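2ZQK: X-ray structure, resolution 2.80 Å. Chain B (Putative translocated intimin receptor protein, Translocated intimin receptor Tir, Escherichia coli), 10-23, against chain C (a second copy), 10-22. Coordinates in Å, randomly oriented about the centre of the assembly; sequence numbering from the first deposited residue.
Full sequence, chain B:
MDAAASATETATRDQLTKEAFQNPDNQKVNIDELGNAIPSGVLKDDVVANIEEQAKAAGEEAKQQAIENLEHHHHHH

Chain B 10-23: TATRDQLTKEAFQN
Chain C, residues 10-22: TATRDQLTKEAFQ

Two copies of the same segment of the intimin receptor Tir pack as a helix pair. Both stretches enter already helical, and through most of their length phi/psi stays near -60/-50 with i to i+4 backbone hydrogen bonds, such as K18(B) N to D14(B) O at 2.8 Å. Psi then relaxes to about -25° at F21 in both chains, Q22 lies at -69/-13 (B) and -67/-18 (C), and N23(B) turns to -108/99. The helices run in the same general direction, their axes crossing at 49° and approaching to 8.2 Å. The register is nearly symmetric: CA atoms of A11(B) and A11(C) lie 5.6 Å apart, those of Q15(B) and D14(C) 5.3 Å, those of K18(B) and K18(C) 5.0 Å, and those of F21(B) and F21(C) 7.2 Å. The contact buries 630 Å², summed over both sides.

The polar centre is built by D14 and K18. Each aspartate, chi1 m (-74° in B, -73° in C), points its CA-to-CB bond toward the other helix and enters a hole formed by A11, D14, Q15 and K18 of that helix. The two knobs meet with D14(B) CB 3.5 Å from D14(C) CB. Reciprocal salt bridges follow: K18(B) NZ lies 3.3 Å from D14(C) OD1, which is also a weak hydrogen bond, and K18(C) NZ lies 3.2 Å from D14(B) OD1, an oxygen whose position is less certain. Both lysines have chi1 t, but chi3 is p in K18(B) and m in K18(C), so the two bridges are reached by different side-chain paths.

The lysine stems add apolar contacts: K18(B) CG is 3.4 Å from T17(C) CG2, and T17(B) CG2 is 3.9 Å from K18(C) CG. Both threonines adopt chi1 m, which lets the hydroxyl bond back to its own helix, with T17(B) OG1 donating to R13(B) O at 2.7 Å and T17(C) OG1 to R13(C) O at 2.9 Å.

Toward the C-terminal end, the phenylalanines form the aromatic contact. Their chi1 values of -99° (B) and -91° (C) lie between wells, while chi2 is 83° and 141°. The ring planes are 10° from parallel, but the rings are slid so far that they barely overlap. Each CB instead covers the partner's face: F21(B) CB and F21(C) CB each lie 3.6 Å from the centroid of the opposing F21 ring, 28° and 25° off its normal, in mutual CH-pi contacts. The closest approach of this pair is F21(B) CB to F21(C) CD1, 3.3 Å.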

ATOM      1  N   THR B  10      31.151  -0.640  23.827  1.00 72.23           N
ATOM      2  CA  THR B  10      29.947  -1.421  23.570  1.00 71.73           C
ATOM      3  C   THR B  10      28.683  -0.556  23.553  1.00 72.10           C
ATOM      4  O   THR B  10      27.894  -0.638  22.617  1.00 73.98           O
ATOM      5  CB  THR B  10      29.799  -2.561  24.611  1.00 60.91           C
ATOM      6  OG1 THR B  10      30.899  -3.468  24.470  1.00 60.83           O
ATOM      7  CG2 THR B  10      28.502  -3.330  24.398  1.00 53.68           C
ATOM      8  N   ALA B  11      28.492   0.273  24.574  1.00 65.94           N
ATOM      9  CA  ALA B  11      27.314   1.133  24.623  1.00 66.39           C
ATOM     10  C   ALA B  11      27.271   1.958  23.355  1.00 66.25           C
ATOM     11  O   ALA B  11      26.245   2.004  22.677  1.00 68.09           O
ATOM     12  CB  ALA B  11      27.369   2.052  25.831  1.00 63.73           C
ATOM     13  N   THR B  12      28.390   2.612  23.044  1.00 63.82           N
ATOM     14  CA  THR B  12      28.496   3.429  21.842  1.00 65.54           C
ATOM     15  C   THR B  12      28.090   2.613  20.615  1.00 65.24           C
ATOM     16  O   THR B  12      27.188   3.008  19.866  1.00 66.69           O
ATOM     17  CB  THR B  12      29.927   3.949  21.646  1.00 69.08           C
ATOM     18  OG1 THR B  12      30.247   4.870  22.692  1.00 72.77           O
ATOM     19  CG2 THR B  12      30.063   4.662  20.313  1.00 68.36           C
ATOM     20  N   ARG B  13      28.750   1.473  20.411  1.00 56.99           N
ATOM     21  CA  ARG B  13      28.434   0.605  19.278  1.00 57.24           C
ATOM     22  C   ARG B  13      26.934   0.354  19.142  1.00 58.01           C
ATOM     23  O   ARG B  13      26.395   0.400  18.036  1.00 56.93           O
ATOM     24  CB  ARG B  13      29.145  -0.728  19.428  1.00 55.42           C
ATOM     25  CG  ARG B  13      28.627  -1.810  18.500  1.00 57.93           C
ATOM     26  CD  ARG B  13      29.726  -2.258  17.568  1.00 58.84           C
ATOM     27  NE  ARG B  13      30.991  -2.348  18.286  1.00 54.71           N
ATOM     28  CZ  ARG B  13      31.218  -3.182  19.293  1.00 60.38           C
ATOM     29  NH1 ARG B  13      30.266  -4.013  19.698  1.00 65.80           N
ATOM     30  NH2 ARG B  13      32.389  -3.165  19.914  1.00 61.58           N
ATOM     31  N   ASP B  14      26.268   0.073  20.263  1.00 60.12           N
ATOM     32  CA  ASP B  14      24.827  -0.173  20.252  1.00 60.62           C
ATOM     33  C   ASP B  14      24.102   1.057  19.760  1.00 59.21           C
ATOM     34  O   ASP B  14      23.264   0.981  18.872  1.00 59.58           O
ATOM     35  CB  ASP B  14      24.290  -0.503  21.650  1.00 82.93           C
ATOM     36  CG  ASP B  14      24.663  -1.901  22.121  1.00 88.27           C
ATOM     37  OD1 ASP B  14      24.752  -2.829  21.282  1.00 88.34           O
ATOM     38  OD2 ASP B  14      24.842  -2.071  23.349  1.00 90.86           O
ATOM     39  N   GLN B  15      24.439   2.192  20.347  1.00 57.33           N
ATOM     40  CA  GLN B  15      23.817   3.452  19.994  1.00 57.84           C
ATOM     41  C   GLN B  15      23.992   3.819  18.525  1.00 58.86           C
ATOM     42  O   GLN B  15      23.020   4.146  17.837  1.00 59.55           O
ATOM     43  CB  GLN B  15      24.386   4.553  20.861  1.00 59.37           C
ATOM     44  CG  GLN B  15      23.784   5.895  20.604  1.00 63.11           C
ATOM     45  CD  GLN B  15      24.735   6.997  20.984  1.00 66.08           C
ATOM     46  OE1 GLN B  15      25.192   7.072  22.132  1.00 64.84           O
ATOM     47  NE2 GLN B  15      25.059   7.857  20.020  1.00 65.85           N
ATOM     48  N   LEU B  16      25.226   3.771  18.040  1.00 68.47           N
ATOM     49  CA  LEU B  16      25.486   4.099  16.643  1.00 65.43           C
ATOM     50  C   LEU B  16      24.811   3.112  15.700  1.00 65.91           C
ATOM     51  O   LEU B  16      24.310   3.501  14.640  1.00 68.27           O
ATOM     52  CB  LEU B  16      26.985   4.140  16.376  1.00 55.56           C
ATOM     53  CG  LEU B  16      27.687   5.350  17.011  1.00 54.88           C
ATOM     54  CD1 LEU B  16      29.172   5.063  17.164  1.00 57.57           C
ATOM     55  CD2 LEU B  16      27.454   6.600  16.161  1.00 46.27           C
ATOM     56  N   THR B  17      24.784   1.838  16.079  1.00 51.67           N
ATOM     57  CA  THR B  17      24.142   0.842  15.235  1.00 49.57           C
ATOM     58  C   THR B  17      22.668   1.155  15.174  1.00 46.59           C
ATOM     59  O   THR B  17      22.102   1.268  14.076  1.00 41.20           O
ATOM     60  CB  THR B  17      24.315  -0.575  15.778  1.00 61.51           C
ATOM     61  OG1 THR B  17      25.707  -0.924  15.760  1.00 68.18           O
ATOM     62  CG2 THR B  17      23.528  -1.569  14.922  1.00 56.59           C
ATOM     63  N   LYS B  18      22.053   1.303  16.356  1.00 49.43           N
ATOM     64  CA  LYS B  18      20.627   1.618  16.456  1.00 46.83           C
ATOM     65  C   LYS B  18      20.289   2.841  15.616  1.00 47.18           C
ATOM     66  O   LYS B  18      19.350   2.815  14.812  1.00 47.53           O
ATOM     67  CB  LYS B  18      20.213   1.908  17.895  1.00 44.71           C
ATOM     68  CG  LYS B  18      18.720   2.291  18.030  1.00 52.73           C
ATOM     69  CD  LYS B  18      18.493   3.301  19.134  1.00 53.80           C
ATOM     70  CE  LYS B  18      19.247   4.578  18.830  1.00 60.13           C
ATOM     71  NZ  LYS B  18      19.276   5.548  19.963  1.00 66.29           N
ATOM     72  N   GLU B  19      21.052   3.910  15.813  1.00 53.53           N
ATOM     73  CA  GLU B  19      20.825   5.131  15.060  1.00 58.28           C
ATOM     74  C   GLU B  19      20.913   4.918  13.554  1.00 58.55           C
ATOM     75  O   GLU B  19      20.031   5.363  12.815  1.00 60.59           O
ATOM     76  CB  GLU B  19      21.815   6.212  15.487  1.00 59.91           C
ATOM     77  CG  GLU B  19      21.426   6.888  16.783  1.00 60.87           C
ATOM     78  CD  GLU B  19      22.449   7.893  17.274  1.00 70.65           C
ATOM     79  OE1 GLU B  19      22.202   8.491  18.342  1.00 79.65           O
ATOM     80  OE2 GLU B  19      23.490   8.087  16.608  1.00 69.55           O
ATOM     81  N   ALA B  20      21.958   4.223  13.102  1.00 50.91           N
ATOM     82  CA  ALA B  20      22.167   3.971  11.672  1.00 49.50           C
ATOM     83  C   ALA B  20      21.057   3.157  11.007  1.00 50.09           C
ATOM     84  O   ALA B  20      20.834   3.256   9.795  1.00 48.90           O
ATOM     85  CB  ALA B  20      23.512   3.291  11.463  1.00 80.85           C
ATOM     86  N   PHE B  21      20.363   2.341  11.784  1.00 49.31           N
ATOM     87  CA  PHE B  21      19.284   1.555  11.210  1.00 49.96           C
ATOM     88  C   PHE B  21      18.104   2.459  10.942  1.00 51.26           C
ATOM     89  O   PHE B  21      17.253   2.144  10.112  1.00 53.76           O
ATOM     90  CB  PHE B  21      18.811   0.474  12.169  1.00 52.55           C
ATOM     91  CG  PHE B  21      19.376  -0.872  11.904  1.00 55.89           C
ATOM     92  CD1 PHE B  21      20.633  -1.219  12.379  1.00 59.58           C
ATOM     93  CD2 PHE B  21      18.629  -1.822  11.230  1.00 59.55           C
ATOM     94  CE1 PHE B  21      21.137  -2.513  12.189  1.00 57.74           C
ATOM     95  CE2 PHE B  21      19.124  -3.115  11.033  1.00 65.10           C
ATOM     96  CZ  PHE B  21      20.378  -3.460  11.514  1.00 61.55           C
ATOM     97  N   GLN B  22      18.044   3.572  11.671  1.00 59.89           N
ATOM     98  CA  GLN B  22      16.930   4.503  11.549  1.00 58.03           C
ATOM     99  C   GLN B  22      16.923   5.221  10.226  1.00 55.53           C
ATOM    100  O   GLN B  22      15.937   5.840   9.847  1.00 58.08           O
ATOM    101  CB  GLN B  22      16.932   5.455  12.739  1.00 53.55           C
ATOM    102  CG  GLN B  22      16.672   4.675  14.023  1.00 52.44           C
ATOM    103  CD  GLN B  22      16.928   5.466  15.285  1.00 55.62           C
ATOM    104  OE1 GLN B  22      17.917   6.199  15.390  1.00 54.93           O
ATOM    105  NE2 GLN B  22      16.052   5.300  16.268  1.00 56.26           N
ATOM    106  N   ASN B  23      18.034   5.099   9.514  1.00 51.73           N
ATOM    107  CA  ASN B  23      18.179   5.663   8.179  1.00 49.53           C
ATOM    108  C   ASN B  23      18.154   4.425   7.302  1.00 47.76           C
ATOM    109  O   ASN B  23      19.163   3.734   7.147  1.00 49.11           O
ATOM    110  CB  ASN B  23      19.517   6.369   8.043  1.00 44.71           C
ATOM    111  CG  ASN B  23      19.752   6.870   6.648  1.00 49.45           C
ATOM    112  OD1 ASN B  23      20.701   7.616   6.401  1.00 58.07           O
ATOM    113  ND2 ASN B  23      18.889   6.464   5.717  1.00 50.29           N
TER
ATOM    114  N   THR C  10      19.469   3.258  29.225  1.00 73.57           N
ATOM    115  CA  THR C  10      19.773   3.885  27.956  1.00 73.21           C
ATOM    116  C   THR C  10      20.509   2.839  27.154  1.00 71.18           C
ATOM    117  O   THR C  10      20.157   2.554  26.013  1.00 71.85           O
ATOM    118  CB  THR C  10      20.692   5.078  28.134  1.00 68.72           C
ATOM    119  OG1 THR C  10      20.117   5.966  29.093  1.00 76.49           O
ATOM    120  CG2 THR C  10      20.880   5.803  26.812  1.00 64.83           C
ATOM    121  N   ALA C  11      21.540   2.270  27.769  1.00 65.03           N
ATOM    122  CA  ALA C  11      22.332   1.232  27.135  1.00 61.17           C
ATOM    123  C   ALA C  11      21.430   0.068  26.750  1.00 60.92           C
ATOM    124  O   ALA C  11      21.517  -0.462  25.636  1.00 61.58           O
ATOM    125  CB  ALA C  11      23.403   0.759  28.083  1.00 44.32           C
ATOM    126  N   THR C  12      20.558  -0.328  27.672  1.00 55.73           N
ATOM    127  CA  THR C  12      19.654  -1.435  27.404  1.00 56.63           C
ATOM    128  C   THR C  12      18.766  -1.113  26.194  1.00 55.89           C
ATOM    129  O   THR C  12      18.675  -1.905  25.250  1.00 54.79           O
ATOM    130  CB  THR C  12      18.787  -1.759  28.659  1.00 51.75           C
ATOM    131  OG1 THR C  12      19.638  -2.260  29.700  1.00 55.14           O
ATOM    132  CG2 THR C  12      17.708  -2.813  28.332  1.00 46.79           C
ATOM    133  N   ARG C  13      18.116   0.047  26.225  1.00 57.65           N
ATOM    134  CA  ARG C  13      17.261   0.458  25.128  1.00 57.92           C
ATOM    135  C   ARG C  13      18.030   0.227  23.835  1.00 58.84           C
ATOM    136  O   ARG C  13      17.578  -0.518  22.970  1.00 61.02           O
ATOM    137  CB  ARG C  13      16.892   1.932  25.270  1.00 60.23           C
ATOM    138  CG  ARG C  13      16.275   2.544  24.022  1.00 62.03           C
ATOM    139  CD  ARG C  13      15.910   4.023  24.191  1.00 66.40           C
ATOM    140  NE  ARG C  13      14.784   4.211  25.101  1.00 71.17           N
ATOM    141  CZ  ARG C  13      14.893   4.584  26.375  1.00 78.41           C
ATOM    142  NH1 ARG C  13      16.088   4.821  26.905  1.00 77.24           N
ATOM    143  NH2 ARG C  13      13.806   4.709  27.125  1.00 66.52           N
ATOM    144  N   ASP C  14      19.201   0.844  23.713  1.00 51.47           N
ATOM    145  CA  ASP C  14      20.020   0.692  22.516  1.00 49.21           C
ATOM    146  C   ASP C  14      20.140  -0.767  22.093  1.00 50.93           C
ATOM    147  O   ASP C  14      19.716  -1.143  20.997  1.00 52.45           O
ATOM    148  CB  ASP C  14      21.438   1.247  22.729  1.00 60.08           C
ATOM    149  CG  ASP C  14      21.490   2.770  22.770  1.00 62.05           C
ATOM    150  OD1 ASP C  14      20.810   3.420  21.949  1.00 64.92           O
ATOM    151  OD2 ASP C  14      22.236   3.318  23.613  1.00 72.20           O
ATOM    152  N   GLN C  15      20.718  -1.591  22.958  1.00 50.24           N
ATOM    153  CA  GLN C  15      20.907  -2.999  22.626  1.00 50.35           C
ATOM    154  C   GLN C  15      19.649  -3.733  22.163  1.00 50.87           C
ATOM    155  O   GLN C  15      19.666  -4.425  21.134  1.00 52.94           O
ATOM    156  CB  GLN C  15      21.496  -3.766  23.811  1.00 60.12           C
ATOM    157  CG  GLN C  15      21.493  -5.267  23.561  1.00 68.79           C
ATOM    158  CD  GLN C  15      21.800  -6.079  24.787  1.00 81.29           C
ATOM    159  OE1 GLN C  15      21.320  -5.781  25.882  1.00 87.04           O
ATOM    160  NE2 GLN C  15      22.585  -7.134  24.609  1.00 79.27           N
ATOM    161  N   LEU C  16      18.570  -3.599  22.927  1.00 51.15           N
ATOM    162  CA  LEU C  16      17.333  -4.280  22.591  1.00 49.86           C
ATOM    163  C   LEU C  16      16.744  -3.796  21.284  1.00 53.33           C
ATOM    164  O   LEU C  16      15.950  -4.503  20.651  1.00 56.25           O
ATOM    165  CB  LEU C  16      16.315  -4.120  23.716  1.00 52.58           C
ATOM    166  CG  LEU C  16      16.690  -4.809  25.027  1.00 51.58           C
ATOM    167  CD1 LEU C  16      15.463  -4.854  25.910  1.00 42.09           C
ATOM    168  CD2 LEU C  16      17.219  -6.235  24.757  1.00 41.00           C
ATOM    169  N   THR C  17      17.132  -2.589  20.879  1.00 52.89           N
ATOM    170  CA  THR C  17      16.637  -2.029  19.631  1.00 54.08           C
ATOM    171  C   THR C  17      17.500  -2.542  18.487  1.00 53.11           C
ATOM    172  O   THR C  17      16.994  -2.882  17.406  1.00 50.94           O
ATOM    173  CB  THR C  17      16.678  -0.508  19.661  1.00 63.11           C
ATOM    174  OG1 THR C  17      15.864  -0.036  20.744  1.00 65.69           O
ATOM    175  CG2 THR C  17      16.149   0.052  18.359  1.00 64.45           C
ATOM    176  N   LYS C  18      18.806  -2.600  18.736  1.00 53.77           N
ATOM    177  CA  LYS C  18      19.734  -3.105  17.740  1.00 54.20           C
ATOM    178  C   LYS C  18      19.337  -4.540  17.419  1.00 53.09           C
ATOM    179  O   LYS C  18      19.308  -4.940  16.258  1.00 51.88           O
ATOM    180  CB  LYS C  18      21.170  -3.069  18.265  1.00 55.78           C
ATOM    181  CG  LYS C  18      22.109  -4.048  17.554  1.00 61.35           C
ATOM    182  CD  LYS C  18      22.579  -5.198  18.468  1.00 63.07           C
ATOM    183  CE  LYS C  18      23.729  -4.761  19.382  1.00 61.29           C
ATOM    184  NZ  LYS C  18      24.288  -5.858  20.224  1.00 62.98           N
ATOM    185  N   GLU C  19      19.031  -5.321  18.446  1.00 44.97           N
ATOM    186  CA  GLU C  19      18.636  -6.701  18.203  1.00 47.63           C
ATOM    187  C   GLU C  19      17.299  -6.732  17.477  1.00 48.08           C
ATOM    188  O   GLU C  19      17.075  -7.550  16.583  1.00 47.02           O
ATOM    189  CB  GLU C  19      18.535  -7.472  19.516  1.00 60.32           C
ATOM    190  CG  GLU C  19      19.832  -8.142  19.943  1.00 70.28           C
ATOM    191  CD  GLU C  19      20.234  -7.808  21.367  1.00 80.08           C
ATOM    192  OE1 GLU C  19      19.346  -7.819  22.252  1.00 83.63           O
ATOM    193  OE2 GLU C  19      21.437  -7.545  21.594  1.00 83.66           O
ATOM    194  N   ALA C  20      16.412  -5.825  17.864  1.00 57.61           N
ATOM    195  CA  ALA C  20      15.093  -5.764  17.263  1.00 55.61           C
ATOM    196  C   ALA C  20      15.255  -5.595  15.766  1.00 57.07           C
ATOM    197  O   ALA C  20      14.693  -6.344  14.967  1.00 56.90           O
ATOM    198  CB  ALA C  20      14.322  -4.606  17.846  1.00 54.58           C
ATOM    199  N   PHE C  21      16.046  -4.607  15.394  1.00 52.81           N
ATOM    200  CA  PHE C  21      16.283  -4.328  14.000  1.00 51.29           C
ATOM    201  C   PHE C  21      16.884  -5.505  13.227  1.00 52.36           C
ATOM    202  O   PHE C  21      16.723  -5.605  12.009  1.00 50.48           O
ATOM    203  CB  PHE C  21      17.169  -3.090  13.902  1.00 45.95           C
ATOM    204  CG  PHE C  21      16.397  -1.818  13.798  1.00 40.32           C
ATOM    205  CD1 PHE C  21      16.817  -0.681  14.462  1.00 44.47           C
ATOM    206  CD2 PHE C  21      15.264  -1.751  13.013  1.00 41.88           C
ATOM    207  CE1 PHE C  21      16.120   0.513  14.348  1.00 35.70           C
ATOM    208  CE2 PHE C  21      14.562  -0.567  12.887  1.00 40.11           C
ATOM    209  CZ  PHE C  21      14.995   0.569  13.560  1.00 39.56           C
ATOM    210  N   GLN C  22      17.575  -6.396  13.932  1.00 50.39           N
ATOM    211  CA  GLN C  22      18.175  -7.559  13.290  1.00 51.85           C
ATOM    212  C   GLN C  22      17.121  -8.515  12.763  1.00 53.62           C
ATOM    213  O   GLN C  22      17.417  -9.364  11.937  1.00 57.13           O
ATOM    214  CB  GLN C  22      19.071  -8.287  14.269  1.00 46.66           C
ATOM    215  CG  GLN C  22      20.396  -7.617  14.474  1.00 48.67           C
ATOM    216  CD  GLN C  22      21.010  -7.976  15.801  1.00 52.27           C
ATOM    217  OE1 GLN C  22      20.644  -8.976  16.414  1.00 54.59           O
ATOM    218  NE2 GLN C  22      21.956  -7.164  16.255  1.00 52.56           N
TER